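Local coordinates for austinoid biosynthesis clusters protein H (Emericella nidulans FGSC A4, PDB 5X9K) that takes part, as a homodimeric isomerase of the trt14 family, in making the fungal meroterpenoids austinol and dehydroaustinol, at residues A[128-133]-A[144-149]; A[92-97]-A[111-116]. All coordinates share one frame; numbering follows the deposited sequence.

Contact 1: residues A[128-133]-A[144-149]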
loop_
_atom_site.group_PDB
_atom_site.type_symbol
_atom_site.label_atom_id
_atom_site.label_comp_id
_atom_site.label_asym_id
_atom_site.label_seq_id
_atom_site.Cartn_x
_atom_site.Cartn_y
_atom_site.Cartn_z
ATOM N N TYR A 128 -1.188 6.740 -0.341
ATOM C CA TYR A 128 -1.123 5.555 0.501
ATOM C C TYR A 128 -2.131 4.530 0.011
ATOM O O TYR A 128 -3.077 4.854 -0.706
ATOM C CB TYR A 128 -1.466 5.834 1.975
ATOM C CG TYR A 128 -1.081 7.167 2.552
ATOM C CD1 TYR A 128 -0.044 7.267 3.490
ATOM C CD2 TYR A 128 -1.773 8.321 2.206
ATOM C CE1 TYR A 128 0.290 8.486 4.040
ATOM C CE2 TYR A 128 -1.436 9.532 2.747
ATOM C CZ TYR A 128 -0.414 9.611 3.660
ATOM O OH TYR A 128 -0.104 10.839 4.187
ATOM N N VAL A 129 -1.938 3.289 0.443
ATOM C CA VAL A 129 -3.022 2.321 0.534
ATOM C C VAL A 129 -3.361 2.189 2.012
ATOM O O VAL A 129 -2.484 1.895 2.833
ATOM C CB VAL A 129 -2.643 0.969 -0.083
ATOM C CG1 VAL A 129 -3.802 -0.023 0.054
ATOM C CG2 VAL A 129 -2.272 1.146 -1.569
ATOM N N TYR A 130 -4.613 2.456 2.359
ATOM C CA TYR A 130 -5.102 2.180 3.698
ATOM C C TYR A 130 -5.891 0.885 3.653
ATOM O O TYR A 130 -6.710 0.685 2.753
ATOM C CB TYR A 130 -6.020 3.299 4.208
ATOM C CG TYR A 130 -5.345 4.524 4.786
ATOM C CD1 TYR A 130 -3.966 4.705 4.716
ATOM C CD2 TYR A 130 -6.105 5.494 5.438
ATOM C CE1 TYR A 130 -3.367 5.835 5.282
ATOM C CE2 TYR A 130 -5.530 6.607 5.979
ATOM C CZ TYR A 130 -4.171 6.781 5.908
ATOM O OH TYR A 130 -3.623 7.905 6.473
ATOM N N ILE A 131 -5.673 0.017 4.632
ATOM C CA ILE A 131 -6.585 -1.107 4.888
ATOM C C ILE A 131 -7.139 -0.923 6.294
ATOM O O ILE A 131 -6.405 -1.067 7.278
ATOM C CB ILE A 131 -5.899 -2.470 4.744
ATOM C CG1 ILE A 131 -5.357 -2.648 3.323
ATOM C CG2 ILE A 131 -6.888 -3.581 5.072
ATOM C CD1 ILE A 131 -4.525 -3.905 3.126
ATOM N N LEU A 132 -8.435 -0.629 6.396
ATOM C CA LEU A 132 -9.066 -0.310 7.674
ATOM C C LEU A 132 -9.990 -1.452 8.069
ATOM O O LEU A 132 -10.899 -1.804 7.306
ATOM C CB LEU A 132 -9.846 1.001 7.581
ATOM C CG LEU A 132 -9.030 2.186 7.034
ATOM C CD1 LEU A 132 -9.875 3.437 6.916
ATOM C CD2 LEU A 132 -7.823 2.438 7.913
ATOM N N GLN A 133 -9.743 -2.029 9.250
ATOM C CA GLN A 133 -10.629 -3.025 9.851
ATOM C C GLN A 133 -11.507 -2.329 10.882
ATOM O O GLN A 133 -10.993 -1.700 11.809
ATOM C CB GLN A 133 -9.833 -4.146 10.521
ATOM C CG GLN A 133 -10.679 -5.322 11.073
ATOM C CD GLN A 133 -9.808 -6.401 11.708
ATOM O OE1 GLN A 133 -8.874 -6.888 11.089
ATOM N NE2 GLN A 133 -10.098 -6.753 12.961
ATOM N N PHE A 144 -5.462 -0.462 11.633
ATOM C CA PHE A 144 -5.183 0.655 10.729
ATOM C C PHE A 144 -3.871 0.307 10.027
ATOM O O PHE A 144 -2.789 0.549 10.567
ATOM C CB PHE A 144 -5.102 1.972 11.526
ATOM C CG PHE A 144 -4.739 3.192 10.713
ATOM C CD1 PHE A 144 -4.789 3.193 9.314
ATOM C CD2 PHE A 144 -4.363 4.359 11.361
ATOM C CE1 PHE A 144 -4.446 4.321 8.594
ATOM C CE2 PHE A 144 -4.031 5.506 10.638
ATOM C CZ PHE A 144 -4.067 5.482 9.253
ATOM N N PHE A 145 -3.987 -0.291 8.838
ATOM C CA PHE A 145 -2.850 -0.595 7.971
ATOM C C PHE A 145 -2.653 0.576 7.018
ATOM O O PHE A 145 -3.614 1.058 6.412
ATOM C CB PHE A 145 -3.113 -1.906 7.202
ATOM C CG PHE A 145 -2.157 -2.196 6.042
ATOM C CD1 PHE A 145 -2.270 -1.529 4.824
ATOM C CD2 PHE A 145 -1.218 -3.211 6.147
ATOM C CE1 PHE A 145 -1.410 -1.843 3.738
ATOM C CE2 PHE A 145 -0.365 -3.525 5.078
ATOM C CZ PHE A 145 -0.464 -2.835 3.879
ATOM N N GLN A 146 -1.424 1.045 6.893
ATOM C CA GLN A 146 -1.117 1.984 5.824
ATOM C C GLN A 146 0.158 1.566 5.120
ATOM O O GLN A 146 1.098 1.071 5.748
ATOM C CB GLN A 146 -1.001 3.413 6.340
ATOM C CG GLN A 146 0.235 3.722 7.108
ATOM C CD GLN A 146 0.246 5.159 7.544
ATOM O OE1 GLN A 146 0.516 6.057 6.745
ATOM N NE2 GLN A 146 -0.078 5.393 8.811
ATOM N N PHE A 147 0.154 1.710 3.803
ATOM C CA PHE A 147 1.320 1.443 2.975
ATOM C C PHE A 147 1.626 2.781 2.334
ATOM O O PHE A 147 0.834 3.282 1.529
ATOM C CB PHE A 147 1.051 0.346 1.945
ATOM C CG PHE A 147 2.301 -0.178 1.259
ATOM C CD1 PHE A 147 3.006 0.618 0.374
ATOM C CD2 PHE A 147 2.741 -1.479 1.493
ATOM C CE1 PHE A 147 4.144 0.136 -0.262
ATOM C CE2 PHE A 147 3.885 -1.983 0.855
ATOM C CZ PHE A 147 4.583 -1.158 -0.029
ATOM N N ALA A 148 2.744 3.378 2.738
ATOM C CA ALA A 148 3.035 4.763 2.417
ATOM C C ALA A 148 3.853 4.866 1.136
ATOM O O ALA A 148 4.483 3.903 0.683
ATOM C CB ALA A 148 3.791 5.425 3.568
ATOM N N ASP A 149 3.798 6.054 0.543
ATOM C CA ASP A 149 4.682 6.466 -0.550
ATOM C C ASP A 149 5.940 7.015 0.114
ATOM O O ASP A 149 6.028 8.190 0.456
ATOM C CB ASP A 149 3.974 7.495 -1.425
ATOM C CG ASP A 149 4.896 8.154 -2.452
ATOM O OD1 ASP A 149 5.995 7.636 -2.722
ATOM O OD2 ASP A 149 4.492 9.196 -2.992
HETATM O O HOH W 1 -1.133 8.018 7.060
#
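Tyr128 to Leu132 run antiparallel to Phe144 to Ala148 in a beta hairpin, their axes 4.6 Å apart, with Val129 facing Phe147 and Ile131 facing Phe145 in hydrogen-bonded pairs, each closed by two N-H to O=C bonds. On the face carrying Tyr130, the edge of Phe144 meets the phenol face in a T-shaped stack with planes at 77°; CE1 of Phe144 stands over the centre of the ring. With CG of Phe144 anti to its own backbone N (chi1 177°), the ring reaches diagonally to Tyr130, beyond its pair Leu132, whose CD2 packs 3.4 Å from Phe144 CD1. Gln146 lies alongside Tyr130, its CB 3.5 Å from CE1 of Tyr130. One water stands 2.6 Å from both Tyr130 OH and Gln146 OE1, donating to the amide oxygen. On the other face of the sheet, Ile131 CD1 makes a CH-pi contact 3.9 Å from the centre of the Phe145 ring, over its face and toward the rim. Val129 and Phe147 pack on Phe147 and Val129 of the second subunit. The hairpin thus separates two chemistries: on one face a water ties phenol to amide beside stacked rings, while the other gives the dimer an apolar surface.

Contact 2: residues A[92-97]-A[111-116]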
loop_
_atom_site.group_PDB
_atom_site.type_symbol
_atom_site.label_atom_id
_atom_site.label_comp_id
_atom_site.label_asym_id
_atom_site.label_seq_id
_atom_site.Cartn_x
_atom_site.Cartn_y
_atom_site.Cartn_z
ATOM N N LEU A 92 -6.991 14.122 3.514
ATOM C CA LEU A 92 -6.923 12.811 2.880
ATOM C C LEU A 92 -8.175 12.613 2.044
ATOM O O LEU A 92 -9.282 12.897 2.509
ATOM C CB LEU A 92 -6.845 11.678 3.902
ATOM C CG LEU A 92 -5.678 11.541 4.867
ATOM C CD1 LEU A 92 -5.918 10.265 5.648
ATOM C CD2 LEU A 92 -4.339 11.498 4.134
ATOM N N ARG A 93 -8.001 12.108 0.824
ATOM C CA ARG A 93 -9.109 11.885 -0.093
ATOM C C ARG A 93 -8.886 10.583 -0.842
ATOM O O ARG A 93 -7.750 10.243 -1.173
ATOM C CB ARG A 93 -9.232 13.040 -1.102
ATOM C CG ARG A 93 -10.489 12.982 -1.975
ATOM C CD ARG A 93 -11.481 14.101 -1.633
ATOM N NE ARG A 93 -11.025 15.407 -2.106
ATOM C CZ ARG A 93 -11.591 16.568 -1.779
ATOM N NH1 ARG A 93 -12.640 16.599 -0.966
ATOM N NH2 ARG A 93 -11.105 17.704 -2.262
ATOM N N VAL A 94 -9.967 9.854 -1.116
ATOM C CA VAL A 94 -9.852 8.704 -2.003
ATOM C C VAL A 94 -9.540 9.198 -3.409
ATOM O O VAL A 94 -10.196 10.114 -3.922
ATOM C CB VAL A 94 -11.142 7.878 -1.969
ATOM C CG1 VAL A 94 -11.096 6.760 -2.997
ATOM C CG2 VAL A 94 -11.351 7.326 -0.569
ATOM N N LYS A 95 -8.531 8.604 -4.038
ATOM C CA LYS A 95 -8.171 8.996 -5.395
ATOM C C LYS A 95 -9.353 8.794 -6.341
ATOM O O LYS A 95 -10.051 7.781 -6.280
ATOM C CB LYS A 95 -6.953 8.194 -5.853
ATOM C CG LYS A 95 -6.223 8.756 -7.062
ATOM C CD LYS A 95 -5.046 7.853 -7.434
ATOM C CE LYS A 95 -4.294 8.371 -8.637
ATOM N NZ LYS A 95 -3.596 9.637 -8.312
ATOM N N ASP A 96 -9.607 9.785 -7.197
ATOM C CA ASP A 96 -10.736 9.685 -8.116
ATOM C C ASP A 96 -10.552 8.484 -9.032
ATOM O O ASP A 96 -9.450 8.217 -9.524
ATOM C CB ASP A 96 -10.891 10.969 -8.941
ATOM C CG ASP A 96 -12.246 11.055 -9.667
ATOM O OD1 ASP A 96 -13.298 10.822 -9.031
ATOM O OD2 ASP A 96 -12.266 11.376 -10.875
ATOM N N GLY A 97 -11.641 7.747 -9.237
ATOM C CA GLY A 97 -11.608 6.501 -9.971
ATOM C C GLY A 97 -11.243 5.290 -9.145
ATOM O O GLY A 97 -11.467 4.157 -9.601
ATOM N N LEU A 111 -8.530 1.346 0.635
ATOM C CA LEU A 111 -8.651 2.635 -0.035
ATOM C C LEU A 111 -7.312 3.063 -0.603
ATOM O O LEU A 111 -6.288 2.972 0.077
ATOM C CB LEU A 111 -9.136 3.715 0.925
ATOM C CG LEU A 111 -10.511 3.500 1.552
ATOM C CD1 LEU A 111 -10.738 4.478 2.685
ATOM C CD2 LEU A 111 -11.589 3.659 0.482
ATOM N N HIS A 112 -7.332 3.556 -1.841
ATOM C CA HIS A 112 -6.182 4.240 -2.418
ATOM C C HIS A 112 -6.342 5.730 -2.110
ATOM O O HIS A 112 -7.221 6.400 -2.665
ATOM C CB HIS A 112 -6.093 3.945 -3.916
ATOM C CG HIS A 112 -4.854 4.468 -4.556
ATOM N ND1 HIS A 112 -4.670 4.472 -5.921
ATOM C CD2 HIS A 112 -3.728 4.996 -4.018
ATOM C CE1 HIS A 112 -3.493 4.998 -6.198
ATOM N NE2 HIS A 112 -2.898 5.321 -5.061
ATOM N N ILE A 113 -5.493 6.245 -1.215
ATOM C CA ILE A 113 -5.648 7.559 -0.601
ATOM C C ILE A 113 -4.590 8.518 -1.129
ATOM O O ILE A 113 -3.422 8.143 -1.285
ATOM C CB ILE A 113 -5.525 7.443 0.930
ATOM C CG1 ILE A 113 -6.661 6.595 1.489
ATOM C CG2 ILE A 113 -5.463 8.835 1.590
ATOM C CD1 ILE A 113 -7.944 7.330 1.538
ATOM N N GLU A 114 -4.991 9.773 -1.335
ATOM C CA GLU A 114 -4.079 10.887 -1.578
ATOM C C GLU A 114 -4.116 11.829 -0.384
ATOM O O GLU A 114 -5.194 12.199 0.087
ATOM C CB GLU A 114 -4.484 11.644 -2.843
ATOM C CG GLU A 114 -4.218 10.901 -4.136
ATOM C CD GLU A 114 -4.704 11.687 -5.338
ATOM O OE1 GLU A 114 -5.670 12.466 -5.177
ATOM O OE2 GLU A 114 -4.112 11.530 -6.429
ATOM N N GLY A 115 -2.934 12.209 0.116
ATOM C CA GLY A 115 -2.807 13.243 1.129
ATOM C C GLY A 115 -2.124 14.464 0.534
ATOM O O GLY A 115 -1.086 14.344 -0.112
ATOM N N LYS A 116 -2.742 15.634 0.724
ATOM C CA LYS A 116 -2.207 16.880 0.184
ATOM C C LYS A 116 -2.432 17.998 1.186
ATOM O O LYS A 116 -3.489 18.073 1.813
ATOM C CB LYS A 116 -2.858 17.256 -1.164
ATOM C CG LYS A 116 -2.861 16.132 -2.193
ATOM C CD LYS A 116 -3.595 16.533 -3.468
ATOM C CE LYS A 116 -3.524 15.419 -4.507
ATOM N NZ LYS A 116 -4.238 15.797 -5.752
#
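His112 offers one face of its imidazole to Lys95, whose CB lies over the ring while CD sits 3.5 Å from CE1 of His112; the two side chains run side by side. NE2 of His112 is hydrogen-bonded to Glu127, and the imidazole forms edge-to-face pairs with Phe61 and Phe145 of the second subunit. The second flat group, the Glu114 carboxylate, is reached at OE2 by Lys95 NZ, 2.7 Å away, in a salt bridge that arrives on the anti side and 34° out of the carboxylate plane. The lysine chain is extended as far as CE and bends only at its last torsion (chi4 68°), which turns the ammonium away from the imidazole and onto the acid. A long salt bridge, 3.7 Å, runs from Glu114 OE1 to Lys116 NZ and completes a small network, so one carboxylate lies between two lysines.

The backbones are antiparallel, with Arg93 opposite Glu114 in a hydrogen-bonded pair. Where residues 92-97 leave the strand, Lys95 N still donates to His112 O at 2.9 Å, which holds the base of the lysine side chain beside the histidine. On the side away from the charges, Leu92 CD2 lies 3.8 Å from Gly115 CA, against the bare backbone of the glycine, and the same methyl touches Ile113 CG2. Farther along, Val94 CG2 fits against Leu111 CD2, 3.8 Å off, and Ile113 CD1. Helix 26-38 packs over this apolar side through Val37 and Leu34. The strand end is therefore joined by aliphatic packing on one side and by a lysine on the other that serves two ends: its methylenes lie against a histidine at the dimer interface, and its charge is probably balanced largely by Glu114.

How the contacts relate
Contact 2 and contact 1 lie in series along the chain and next to each other in one mixed sheet, their centres about 11 Å apart, in an arrangement of strands and helices consistent with a SnoaL-like alpha+beta fold. Strands 108-119 and 122-134 are the shared seam: Ile113 O lies 2.8 Å from Tyr128 N and Leu111 N 2.9 Å from Tyr130 O, both probable hydrogen bonds. Side chains continue the connection, with Leu92 CD1 packed 3.4 Å from Tyr130 OH, so the leucine of residues 92-97 adjoins the phenol that meets Phe144. The dimer brings the contacts together again through Phe145 and His112, so they meet twice, once within the sheet and once between subunits.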